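PDB 3RGC: possible periplasmic protein from Campylobacter jejuni, which is a SurA-like periplasmic chaperone and probably has peptidyl-prolyl cis-trans isomerase activity. Local coordinates for residues B[217-220]-B[221-225]; B[57-60]-B[61-65]. All blocks are in the same frame, centred on the assembly; numbering follows the deposited sequence.

In the fold
Both contacts are local, each made between neighbouring turns of a single helix. Contact 2 comes first along the chain, in the middle of helix 54-67, within the SurA N-terminal family region. Contact 1 follows much later, at the start of helix 218-244. Their centres lie 31 Å apart and their nearest atoms about 21 Å, so the two do not touch. Each helix turns an apolar stripe to different partners: helix 116-125 and the Phe130 loop for contact 1, helices 86-107 and 72-81 for contact 2. Contact 1 marks where the chain leaves the four-stranded sheet to rejoin the N-terminal strands, strand 247-249 pairing with strand 3-7; contact 2 belongs to the helical SurA N-terminal region.

Contact 1: residues B[217-220]-B[221-225]; sequences VKNE and VLNAY
Val217 and Val221 meet one helical turn apart, their CG1 methyls 3.7 Å from each other and the two side chains crossing at about a right angle. Val217 CG1 lies between its backbone N and carbonyl carbon (chi1 75°), where it meets the other methyl. In Val221, CG1 is anti to the carbonyl carbon (chi1 -50°), which leans it back over the preceding turn, within 3.3 Å of Val217 O; its other methyl, CG2, comes 3.1 Å from Lys218 O. The branched side chain therefore straddles two carbonyls of the first turn. Val217 is the N-cap residue, and its O is gripped twice, by Glu220 N and by Val221 N, the latter 3.1 Å away in a nearly straight bond (170° at the hydrogen). Leu222 N to Lys218 O is weak at 3.4 Å. Further along, Ala224 N bonds to Glu220 O at 3.1 Å. On the exposed side, the amide of Asn223 folds back over Asn219 O, but its angle is too poor for a hydrogen bond. The valines face helix 116-125: Phe123 touches both and Ala119 touches Val221. Phe130 packs on both and on Ala224, so the first turns of helix 218-244 lie against helix 116-125 and the Phe130 loop.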
ATOM      1  N   VAL B 217     -13.407  -7.243  -8.132  1.00 80.01           N
ATOM      2  CA  VAL B 217     -13.791  -6.299  -7.100  1.00 73.48           C
ATOM      3  C   VAL B 217     -14.549  -7.061  -6.005  1.00 74.64           C
ATOM      4  O   VAL B 217     -15.107  -6.480  -5.075  1.00 67.23           O
ATOM      5  CB  VAL B 217     -14.655  -5.179  -7.711  1.00 73.52           C
ATOM      6  CG1 VAL B 217     -16.058  -5.690  -8.000  1.00 68.04           C
ATOM      7  CG2 VAL B 217     -14.677  -3.953  -6.811  1.00 78.89           C
ATOM      8  N   LYS B 218     -14.523  -8.382  -6.131  1.00 72.81           N
ATOM      9  CA  LYS B 218     -15.234  -9.295  -5.252  1.00 71.83           C
ATOM     10  C   LYS B 218     -15.004  -8.960  -3.784  1.00 77.42           C
ATOM     11  O   LYS B 218     -15.926  -8.997  -2.961  1.00 78.05           O
ATOM     12  CB  LYS B 218     -14.758 -10.719  -5.539  1.00 79.44           C
ATOM     13  CG  LYS B 218     -15.757 -11.816  -5.233  1.00 88.29           C
ATOM     14  CD  LYS B 218     -15.388 -13.080  -5.997  1.00 96.32           C
ATOM     15  CE  LYS B 218     -16.378 -14.203  -5.746  1.00 98.56           C
ATOM     16  NZ  LYS B 218     -16.047 -15.398  -6.569  1.00 99.44           N
ATOM     17  N   ASN B 219     -13.768  -8.622  -3.458  1.00 72.91           N
ATOM     18  CA  ASN B 219     -13.400  -8.426  -2.073  1.00 71.31           C
ATOM     19  C   ASN B 219     -13.885  -7.094  -1.521  1.00 59.29           C
ATOM     20  O   ASN B 219     -14.120  -6.952  -0.324  1.00 61.23           O
ATOM     21  CB  ASN B 219     -11.886  -8.541  -1.919  1.00 79.54           C
ATOM     22  CG  ASN B 219     -11.481  -8.901  -0.517  1.00 84.44           C
ATOM     23  OD1 ASN B 219     -12.127  -9.725   0.130  1.00 85.82           O
ATOM     24  ND2 ASN B 219     -10.421  -8.273  -0.025  1.00 90.92           N
ATOM     25  N   GLU B 220     -14.025  -6.112  -2.396  1.00 55.84           N
ATOM     26  CA  GLU B 220     -14.421  -4.776  -1.976  1.00 64.91           C
ATOM     27  C   GLU B 220     -15.929  -4.706  -1.750  1.00 67.42           C
ATOM     28  O   GLU B 220     -16.403  -4.088  -0.791  1.00 68.33           O
ATOM     29  CB  GLU B 220     -13.985  -3.740  -3.020  1.00 75.35           C
ATOM     30  CG  GLU B 220     -12.466  -3.538  -3.125  1.00 86.62           C
ATOM     31  CD  GLU B 220     -11.715  -4.772  -3.622  1.00 92.25           C
ATOM     32  OE1 GLU B 220     -12.277  -5.540  -4.429  1.00 94.40           O
ATOM     33  OE2 GLU B 220     -10.555  -4.973  -3.203  1.00 97.45           O
ATOM     34  N   VAL B 221     -16.679  -5.346  -2.645  1.00 64.03           N
ATOM     35  CA  VAL B 221     -18.132  -5.380  -2.546  1.00 56.40           C
ATOM     36  C   VAL B 221     -18.553  -6.073  -1.260  1.00 50.98           C
ATOM     37  O   VAL B 221     -19.486  -5.625  -0.583  1.00 56.57           O
ATOM     38  CB  VAL B 221     -18.791  -6.082  -3.759  1.00 49.51           C
ATOM     39  CG1 VAL B 221     -18.253  -5.510  -5.061  1.00 41.45           C
ATOM     40  CG2 VAL B 221     -18.560  -7.570  -3.701  1.00 54.16           C
ATOM     41  N   LEU B 222     -17.855  -7.147  -0.906  1.00 45.40           N
ATOM     42  CA  LEU B 222     -18.238  -7.892   0.283  1.00 45.01           C
ATOM     43  C   LEU B 222     -18.087  -7.018   1.525  1.00 48.78           C
ATOM     44  O   LEU B 222     -18.977  -6.985   2.364  1.00 51.13           O
ATOM     45  CB  LEU B 222     -17.460  -9.192   0.416  1.00 44.18           C
ATOM     46  CG  LEU B 222     -17.954 -10.097   1.542  1.00 53.61           C
ATOM     47  CD1 LEU B 222     -19.455 -10.321   1.419  1.00 61.22           C
ATOM     48  CD2 LEU B 222     -17.210 -11.423   1.547  1.00 52.67           C
ATOM     49  N   ASN B 223     -16.983  -6.282   1.633  1.00 46.08           N
ATOM     50  CA  ASN B 223     -16.814  -5.404   2.785  1.00 45.22           C
ATOM     51  C   ASN B 223     -17.874  -4.294   2.834  1.00 38.33           C
ATOM     52  O   ASN B 223     -18.435  -3.999   3.888  1.00 44.74           O
ATOM     53  CB  ASN B 223     -15.401  -4.816   2.816  1.00 51.13           C
ATOM     54  CG  ASN B 223     -14.325  -5.890   2.888  1.00 63.09           C
ATOM     55  OD1 ASN B 223     -14.541  -6.965   3.441  1.00 65.22           O
ATOM     56  ND2 ASN B 223     -13.162  -5.602   2.318  1.00 69.86           N
ATOM     57  N   ALA B 224     -18.158  -3.702   1.681  1.00 36.05           N
ATOM     58  CA  ALA B 224     -19.153  -2.639   1.574  1.00 42.15           C
ATOM     59  C   ALA B 224     -20.570  -3.160   1.831  1.00 55.70           C
ATOM     60  O   ALA B 224     -21.391  -2.498   2.481  1.00 54.71           O
ATOM     61  CB  ALA B 224     -19.074  -1.987   0.206  1.00 37.17           C
ATOM     62  N   TYR B 225     -20.856  -4.350   1.312  1.00 52.38           N
ATOM     63  CA  TYR B 225     -22.158  -4.968   1.525  1.00 45.90           C
ATOM     64  C   TYR B 225     -22.365  -5.189   3.007  1.00 39.26           C
ATOM     65  O   TYR B 225     -23.402  -4.852   3.567  1.00 46.83           O
ATOM     66  CB  TYR B 225     -22.223  -6.293   0.779  1.00 45.39           C
ATOM     67  CG  TYR B 225     -23.527  -7.019   0.915  1.00 40.27           C
ATOM     68  CD1 TYR B 225     -24.735  -6.329   0.888  1.00 44.31           C
ATOM     69  CD2 TYR B 225     -23.556  -8.409   1.036  1.00 42.41           C
ATOM     70  CE1 TYR B 225     -25.945  -7.002   0.998  1.00 54.14           C
ATOM     71  CE2 TYR B 225     -24.756  -9.092   1.142  1.00 50.17           C
ATOM     72  CZ  TYR B 225     -25.951  -8.385   1.119  1.00 54.40           C
ATOM     73  OH  TYR B 225     -27.149  -9.057   1.226  1.00 44.76           O
TER

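Contact 2: residues B[57-60]-B[61-65]; sequences LDDA and INKML
Asp59 and Lys63, one turn apart on the exposed face of the helix, reach for each other across their own backbone rung. Lys63 can be followed outward. Its CB lies 3.7 Å from Ala60 O, and CG, anti to the carbonyl carbon (chi1 -74°), leans back to 3.5 Å from Asp59 O. CD passes the same oxygen more distantly, on a chain that is extended all the way beyond CG. CE comes closest to the carboxylate, 3.5 Å from Asp59 OD2, while NZ at the tip is 3.8 Å from that oxygen, a long salt bridge. Asp59 meets it with CG anti to its own backbone N (chi1 179°), which carries the carboxylate forward along the helix toward the lysine. The pairing is thus loose, with the methylene next to the ammonium nearer the carboxylate than the ammonium itself.

On another face, Ile61 CG1 lies 3.1 Å from Leu57 O, a close carbon-oxygen approach; the same oxygen accepts the hydrogen bond from Ile61 N. Leu57 and Ile61 both pack against Phe93 of helix 86-107, and Ile61 also meets Phe89. Asp58 is held by a salt bridge from OD1 to Arg90 of that helix, while its backbone O takes Asn62 N in a nearly straight bond (172°).

Four successive i to i+4 backbone bonds, completed by Lys63 N to Asp59 O and Met64 N to Ala60 O, make this a regular amphipathic alpha helix of the SurA-like N-terminal region, with an Asp-Lys pair on its exposed face and Leu57, Ile61 and Leu65 turned to helices 86-107 and 72-81 (Leu65 on Leu72 and Phe75).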
ATOM      1  N   LEU B  57     -10.364   2.232  29.780  1.00 35.11           N
ATOM      2  CA  LEU B  57     -10.146   3.583  29.276  1.00 38.73           C
ATOM      3  C   LEU B  57      -8.660   3.832  29.087  1.00 42.99           C
ATOM      4  O   LEU B  57      -8.245   4.322  28.036  1.00 40.53           O
ATOM      5  CB  LEU B  57     -10.748   4.640  30.203  1.00 38.80           C
ATOM      6  CG  LEU B  57     -10.462   6.103  29.833  1.00 36.85           C
ATOM      7  CD1 LEU B  57     -11.179   6.485  28.568  1.00 32.39           C
ATOM      8  CD2 LEU B  57     -10.901   7.020  30.933  1.00 32.25           C
ATOM      9  N   ASP B  58      -7.863   3.462  30.088  1.00 35.20           N
ATOM     10  CA  ASP B  58      -6.414   3.642  30.013  1.00 44.40           C
ATOM     11  C   ASP B  58      -5.819   2.756  28.937  1.00 46.25           C
ATOM     12  O   ASP B  58      -4.916   3.171  28.216  1.00 39.53           O
ATOM     13  CB  ASP B  58      -5.735   3.327  31.352  1.00 54.00           C
ATOM     14  CG  ASP B  58      -6.061   4.346  32.431  1.00 68.21           C
ATOM     15  OD1 ASP B  58      -6.480   5.472  32.087  1.00 70.92           O
ATOM     16  OD2 ASP B  58      -5.891   4.017  33.628  1.00 78.17           O
ATOM     17  N   ASP B  59      -6.319   1.530  28.827  1.00 36.33           N
ATOM     18  CA  ASP B  59      -5.802   0.631  27.818  1.00 32.73           C
ATOM     19  C   ASP B  59      -6.079   1.200  26.434  1.00 36.82           C
ATOM     20  O   ASP B  59      -5.272   1.062  25.525  1.00 47.24           O
ATOM     21  CB  ASP B  59      -6.405  -0.764  27.934  1.00 35.96           C
ATOM     22  CG  ASP B  59      -5.870  -1.705  26.865  1.00 47.07           C
ATOM     23  OD1 ASP B  59      -4.630  -1.746  26.707  1.00 58.15           O
ATOM     24  OD2 ASP B  59      -6.671  -2.380  26.172  1.00 44.77           O
ATOM     25  N   ALA B  60      -7.232   1.839  26.281  1.00 37.46           N
ATOM     26  CA  ALA B  60      -7.614   2.398  24.993  1.00 41.88           C
ATOM     27  C   ALA B  60      -6.773   3.630  24.675  1.00 44.46           C
ATOM     28  O   ALA B  60      -6.412   3.865  23.516  1.00 40.99           O
ATOM     29  CB  ALA B  60      -9.081   2.739  24.972  1.00 34.83           C
ATOM     30  N   ILE B  61      -6.448   4.408  25.704  1.00 42.95           N
ATOM     31  CA  ILE B  61      -5.567   5.553  25.503  1.00 38.85           C
ATOM     32  C   ILE B  61      -4.218   5.112  24.929  1.00 42.28           C
ATOM     33  O   ILE B  61      -3.771   5.643  23.908  1.00 38.32           O
ATOM     34  CB  ILE B  61      -5.327   6.375  26.785  1.00 37.95           C
ATOM     35  CG1 ILE B  61      -6.646   6.875  27.393  1.00 49.77           C
ATOM     36  CG2 ILE B  61      -4.398   7.548  26.484  1.00 37.47           C
ATOM     37  CD1 ILE B  61      -7.396   7.864  26.551  1.00 57.92           C
ATOM     38  N   ASN B  62      -3.568   4.143  25.574  1.00 37.80           N
ATOM     39  CA  ASN B  62      -2.285   3.644  25.068  1.00 43.71           C
ATOM     40  C   ASN B  62      -2.332   3.165  23.605  1.00 40.92           C
ATOM     41  O   ASN B  62      -1.438   3.445  22.819  1.00 50.33           O
ATOM     42  CB  ASN B  62      -1.739   2.541  25.971  1.00 50.07           C
ATOM     43  CG  ASN B  62      -1.562   2.995  27.408  1.00 55.61           C
ATOM     44  OD1 ASN B  62      -1.261   4.159  27.673  1.00 52.46           O
ATOM     45  ND2 ASN B  62      -1.740   2.073  28.348  1.00 60.34           N
ATOM     46  N   LYS B  63      -3.370   2.425  23.250  1.00 34.99           N
ATOM     47  CA  LYS B  63      -3.528   1.944  21.888  1.00 31.96           C
ATOM     48  C   LYS B  63      -3.653   3.089  20.890  1.00 47.82           C
ATOM     49  O   LYS B  63      -3.175   2.979  19.761  1.00 47.27           O
ATOM     50  CB  LYS B  63      -4.761   1.063  21.781  1.00 33.49           C
ATOM     51  CG  LYS B  63      -4.626  -0.323  22.380  1.00 42.11           C
ATOM     52  CD  LYS B  63      -5.981  -1.027  22.219  1.00 61.01           C
ATOM     53  CE  LYS B  63      -5.993  -2.458  22.722  1.00 65.62           C
ATOM     54  NZ  LYS B  63      -7.336  -3.071  22.459  1.00 71.29           N
ATOM     55  N   MET B  64      -4.304   4.178  21.296  1.00 52.18           N
ATOM     56  CA  MET B  64      -4.391   5.367  20.447  1.00 56.06           C
ATOM     57  C   MET B  64      -3.015   6.041  20.311  1.00 51.80           C
ATOM     58  O   MET B  64      -2.629   6.452  19.214  1.00 54.14           O
ATOM     59  CB  MET B  64      -5.455   6.336  20.976  1.00 57.35           C
ATOM     60  CG  MET B  64      -5.585   7.658  20.214  1.00 54.32           C
ATOM     61  SD  MET B  64      -5.177   9.087  21.245  1.00 70.67           S
ATOM     62  CE  MET B  64      -3.442   9.245  20.886  1.00 28.39           C
ATOM     63  N   LEU B  65      -2.274   6.126  21.420  1.00 43.36           N
ATOM     64  CA  LEU B  65      -0.878   6.595  21.395  1.00 37.16           C
ATOM     65  C   LEU B  65      -0.016   5.819  20.390  1.00 39.34           C
ATOM     66  O   LEU B  65       0.624   6.423  19.529  1.00 38.91           O
ATOM     67  CB  LEU B  65      -0.224   6.518  22.783  1.00 38.91           C
ATOM     68  CG  LEU B  65      -0.839   7.322  23.950  1.00 53.75           C
ATOM     69  CD1 LEU B  65       0.013   7.221  25.220  1.00 47.82           C
ATOM     70  CD2 LEU B  65      -1.101   8.783  23.598  1.00 44.29           C
TER